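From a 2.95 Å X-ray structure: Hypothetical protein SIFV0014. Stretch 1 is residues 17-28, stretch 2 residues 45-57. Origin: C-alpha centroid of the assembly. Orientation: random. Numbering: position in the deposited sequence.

Stretch 1, residues 17-28: WTEADDLDDALD
Stretch 2, residues 45-57: PLKVTEEEYRELL

Stretch 1 enters as an extended pair, W17 (phi/psi -50/145) and T18 (-145/160), then runs as a helix from E19 through the end of the stretch, with phi near -60 and psi near -45 from E19 to L27 and -32/-51 at D28. Stretch 2 begins as a strand at P45 and turns into a helix at E50. The axes of helix 19-28 and strand 45-49 approach to 8.6 Å, with 109° between their N-to-C directions. The register is fixed by three CA-CA pairs: E19 with L46 at 7.1 Å, A20 with V48 at 6.2 Å, and D24 with L56 at 5.8 Å. Together the stretches bury 510 Å², counting both sides.

Apolar packing centres on L56, L23 and L46. L56 gives up the largest area, 94 Å²; its CA-CB bond points sideways, but chi1 -109° and chi2 22°, both between wells, bring its end nearer to the helix. Its CD1 lies 3.6 Å from D24 CB and 3.6 Å from A20 O, while its CD2 meets L23 CD2 at 3.8 Å. L23 (chi1 t, chi2 p) points toward stretch 2, and the same CD2 lies 3.8 Å from L46 CD2, so one methyl touches both leucines. L46 (t, p) is covered over 72 Å². L27 (m, t), one turn after L23, places CD1 4.4 Å from L56 CG. A20 suits the closest CA pairing with the strand: its short side chain points toward stretch 2, with CB 3.5 Å from V48 CG2 and 3.5 Å from E52 OE1.

The polar link is slight. T18 OG1 donates a weak hydrogen bond to E52 OE2 at 3.3 Å; T18 has chi1 t, and E52 reaches out with chi1 -101°, chi2 t and chi3 19°. The carboxylate is held from its own stretch as well, since T49 N donates to E52 OE1 at 3.2 Å. In return E52 N donates to T49 OG1 at 3.1 Å, with T49 at chi1 p, capping the second helix. E52 thus joins the helix start of stretch 2 to the residue preceding the helix of stretch 1.

Acidic side chains border the packing without a salt bridge across it. E19 (chi1 -93°, chi2 t, chi3 23°) brings OE1 to 3.7 Å from L46 CD1 and 3.5 Å from K47 N. K47, all t, leads its end away. D24 (chi1 t, chi2 39°) covers L56 with its CB while remaining partly exposed, a place that tolerates its carboxylate.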

# COMPACT_ATOMS: atom_id res chain seq x y z
N TRP A 17 7.40 -11.84 6.41
CA TRP A 17 6.36 -11.48 5.47
C TRP A 17 5.03 -11.14 6.12
O TRP A 17 4.61 -11.77 7.09
CB TRP A 17 6.20 -12.66 4.50
CG TRP A 17 5.14 -12.55 3.47
CD1 TRP A 17 5.31 -12.18 2.17
CD2 TRP A 17 3.76 -12.88 3.62
NE1 TRP A 17 4.11 -12.22 1.50
CE2 TRP A 17 3.14 -12.65 2.37
CE3 TRP A 17 2.97 -13.33 4.70
CZ2 TRP A 17 1.76 -12.86 2.16
CZ3 TRP A 17 1.61 -13.53 4.49
CH2 TRP A 17 1.02 -13.30 3.23
N THR A 18 4.33 -10.19 5.49
CA THR A 18 3.04 -9.73 5.94
C THR A 18 2.31 -9.42 4.65
O THR A 18 2.95 -9.24 3.61
CB THR A 18 3.06 -8.49 6.87
OG1 THR A 18 1.75 -8.29 7.41
CG2 THR A 18 3.51 -7.23 6.13
N GLU A 19 0.97 -9.36 4.71
CA GLU A 19 0.15 -8.98 3.55
C GLU A 19 0.61 -7.68 2.89
O GLU A 19 0.72 -7.62 1.67
CB GLU A 19 -1.33 -8.86 3.94
CG GLU A 19 -2.15 -10.14 3.72
CD GLU A 19 -3.48 -10.15 4.49
OE1 GLU A 19 -4.01 -9.07 4.85
OE2 GLU A 19 -4.00 -11.26 4.74
N ALA A 20 0.91 -6.65 3.67
CA ALA A 20 1.46 -5.40 3.12
C ALA A 20 2.69 -5.64 2.24
O ALA A 20 2.78 -5.09 1.15
CB ALA A 20 1.80 -4.42 4.24
N ASP A 21 3.63 -6.45 2.71
CA ASP A 21 4.82 -6.78 1.94
C ASP A 21 4.44 -7.35 0.58
O ASP A 21 5.07 -7.04 -0.43
CB ASP A 21 5.68 -7.80 2.70
CG ASP A 21 6.19 -7.26 4.01
OD1 ASP A 21 6.34 -6.02 4.13
OD2 ASP A 21 6.44 -8.07 4.92
N ASP A 22 3.38 -8.15 0.59
CA ASP A 22 2.92 -8.87 -0.59
C ASP A 22 2.30 -7.91 -1.59
O ASP A 22 2.47 -8.06 -2.80
CB ASP A 22 1.92 -9.92 -0.15
CG ASP A 22 2.05 -11.21 -0.91
OD1 ASP A 22 3.20 -11.62 -1.27
OD2 ASP A 22 0.98 -11.83 -1.12
N LEU A 23 1.57 -6.93 -1.07
CA LEU A 23 0.99 -5.88 -1.88
C LEU A 23 2.10 -4.96 -2.38
O LEU A 23 2.14 -4.59 -3.55
CB LEU A 23 -0.02 -5.08 -1.06
CG LEU A 23 -0.49 -3.77 -1.69
CD1 LEU A 23 -1.31 -4.06 -2.93
CD2 LEU A 23 -1.29 -2.91 -0.74
N ASP A 24 2.99 -4.61 -1.47
CA ASP A 24 4.09 -3.70 -1.75
C ASP A 24 4.86 -4.20 -2.94
O ASP A 24 5.26 -3.42 -3.81
CB ASP A 24 5.01 -3.60 -0.53
CG ASP A 24 5.97 -2.42 -0.60
OD1 ASP A 24 5.55 -1.33 -1.05
OD2 ASP A 24 7.14 -2.58 -0.19
N ASP A 25 5.04 -5.52 -2.97
CA ASP A 25 5.75 -6.24 -4.01
C ASP A 25 5.03 -6.15 -5.34
O ASP A 25 5.65 -6.06 -6.39
CB ASP A 25 5.83 -7.71 -3.61
CG ASP A 25 7.18 -8.30 -3.84
OD1 ASP A 25 8.17 -7.69 -3.36
OD2 ASP A 25 7.25 -9.37 -4.49
N ALA A 26 3.70 -6.20 -5.27
CA ALA A 26 2.85 -6.05 -6.44
C ALA A 26 2.94 -4.61 -6.93
O ALA A 26 3.11 -4.38 -8.13
CB ALA A 26 1.41 -6.41 -6.12
N LEU A 27 2.85 -3.66 -6.01
CA LEU A 27 2.95 -2.26 -6.37
C LEU A 27 4.25 -2.09 -7.14
O LEU A 27 4.24 -1.62 -8.26
CB LEU A 27 2.72 -1.36 -5.16
CG LEU A 27 1.30 -1.23 -4.60
CD1 LEU A 27 1.26 -0.17 -3.50
CD2 LEU A 27 0.29 -0.88 -5.66
N ASP A 28 5.36 -2.53 -6.55
CA ASP A 28 6.66 -2.50 -7.24
C ASP A 28 6.49 -2.73 -8.73
O ASP A 28 7.02 -1.97 -9.54
CB ASP A 28 7.59 -3.60 -6.69
CG ASP A 28 8.60 -3.06 -5.69
OD1 ASP A 28 9.69 -3.69 -5.56
OD2 ASP A 28 8.31 -2.02 -5.06
N PRO A 45 -11.13 -7.17 2.51
CA PRO A 45 -10.16 -6.08 2.45
C PRO A 45 -8.79 -6.51 2.97
O PRO A 45 -8.70 -7.40 3.83
CB PRO A 45 -10.78 -5.01 3.35
CG PRO A 45 -11.60 -5.77 4.31
CD PRO A 45 -12.17 -6.92 3.53
N LEU A 46 -7.73 -5.91 2.44
CA LEU A 46 -6.38 -6.26 2.81
C LEU A 46 -6.00 -5.50 4.05
O LEU A 46 -5.72 -4.30 3.97
CB LEU A 46 -5.42 -5.92 1.69
CG LEU A 46 -4.03 -6.47 1.94
CD1 LEU A 46 -3.93 -7.86 1.34
CD2 LEU A 46 -2.98 -5.57 1.32
N LYS A 47 -5.99 -6.19 5.19
CA LYS A 47 -5.67 -5.62 6.52
C LYS A 47 -4.22 -5.14 6.53
O LYS A 47 -3.37 -5.69 5.85
CB LYS A 47 -5.93 -6.67 7.59
CG LYS A 47 -5.94 -6.18 9.02
CD LYS A 47 -5.97 -7.39 9.95
CE LYS A 47 -6.36 -7.02 11.37
NZ LYS A 47 -6.97 -8.17 12.11
N VAL A 48 -4.01 -4.00 7.23
CA VAL A 48 -2.68 -3.42 7.23
C VAL A 48 -2.55 -2.43 8.37
O VAL A 48 -3.53 -1.84 8.79
CB VAL A 48 -2.55 -2.77 5.80
CG1 VAL A 48 -2.41 -1.24 5.84
CG2 VAL A 48 -1.43 -3.43 5.02
N THR A 49 -1.35 -2.27 8.90
CA THR A 49 -1.19 -1.36 10.03
C THR A 49 -0.91 0.02 9.47
O THR A 49 -0.59 0.15 8.29
CB THR A 49 -0.09 -1.83 11.00
OG1 THR A 49 1.19 -1.47 10.49
CG2 THR A 49 -0.16 -3.32 11.16
N GLU A 50 -1.05 1.05 10.31
CA GLU A 50 -0.83 2.43 9.87
C GLU A 50 0.56 2.61 9.27
O GLU A 50 0.71 3.21 8.20
CB GLU A 50 -1.06 3.42 11.03
CG GLU A 50 -2.53 3.63 11.40
CD GLU A 50 -2.74 4.22 12.80
OE1 GLU A 50 -2.13 3.72 13.79
OE2 GLU A 50 -3.54 5.18 12.93
N GLU A 51 1.57 2.07 9.94
CA GLU A 51 2.94 2.21 9.46
C GLU A 51 3.21 1.31 8.26
O GLU A 51 3.97 1.69 7.37
CB GLU A 51 3.97 2.19 10.60
CG GLU A 51 4.26 0.85 11.23
CD GLU A 51 5.58 0.91 12.00
OE1 GLU A 51 6.59 1.29 11.37
OE2 GLU A 51 5.61 0.58 13.22
N GLU A 52 2.48 0.17 8.19
CA GLU A 52 2.66 -0.69 7.02
C GLU A 52 2.15 0.13 5.82
O GLU A 52 2.77 0.12 4.74
CB GLU A 52 1.84 -1.97 7.17
CG GLU A 52 2.65 -3.19 7.61
CD GLU A 52 1.77 -4.40 7.96
OE1 GLU A 52 0.59 -4.43 7.54
OE2 GLU A 52 2.26 -5.31 8.66
N TYR A 53 1.04 0.85 6.02
CA TYR A 53 0.42 1.69 5.01
C TYR A 53 1.29 2.87 4.59
O TYR A 53 1.29 3.27 3.43
CB TYR A 53 -0.93 2.21 5.53
CG TYR A 53 -1.75 3.04 4.55
CD1 TYR A 53 -1.98 4.40 4.77
CD2 TYR A 53 -2.33 2.46 3.41
CE1 TYR A 53 -2.74 5.16 3.90
CE2 TYR A 53 -3.09 3.20 2.52
CZ TYR A 53 -3.30 4.56 2.76
OH TYR A 53 -4.07 5.33 1.89
N ARG A 54 2.02 3.44 5.55
CA ARG A 54 2.91 4.56 5.27
C ARG A 54 4.12 4.09 4.47
O ARG A 54 4.71 4.85 3.70
CB ARG A 54 3.37 5.25 6.55
CG ARG A 54 2.24 5.81 7.42
CD ARG A 54 2.79 6.78 8.46
NE ARG A 54 2.15 6.63 9.76
CZ ARG A 54 2.69 5.97 10.79
NH1 ARG A 54 3.89 5.40 10.67
NH2 ARG A 54 2.04 5.90 11.95
N GLU A 55 4.49 2.82 4.68
CA GLU A 55 5.60 2.19 3.97
C GLU A 55 5.24 1.87 2.52
O GLU A 55 6.12 1.73 1.67
CB GLU A 55 5.99 0.92 4.71
CG GLU A 55 7.42 0.45 4.47
CD GLU A 55 7.84 -0.62 5.48
OE1 GLU A 55 7.28 -0.64 6.61
OE2 GLU A 55 8.73 -1.43 5.15
N LEU A 56 3.95 1.75 2.25
CA LEU A 56 3.42 1.43 0.93
C LEU A 56 3.30 2.66 0.05
O LEU A 56 3.10 2.56 -1.16
CB LEU A 56 1.98 0.96 1.08
CG LEU A 56 1.49 -0.47 0.88
CD1 LEU A 56 2.60 -1.49 1.04
CD2 LEU A 56 0.36 -0.74 1.85
N LEU A 57 3.38 3.82 0.69
CA LEU A 57 3.21 5.10 0.03
C LEU A 57 4.57 5.67 -0.39
O LEU A 57 4.69 6.23 -1.48
CB LEU A 57 2.54 6.09 0.99
CG LEU A 57 1.02 6.21 1.19
CD1 LEU A 57 0.22 4.97 0.81
CD2 LEU A 57 0.76 6.60 2.63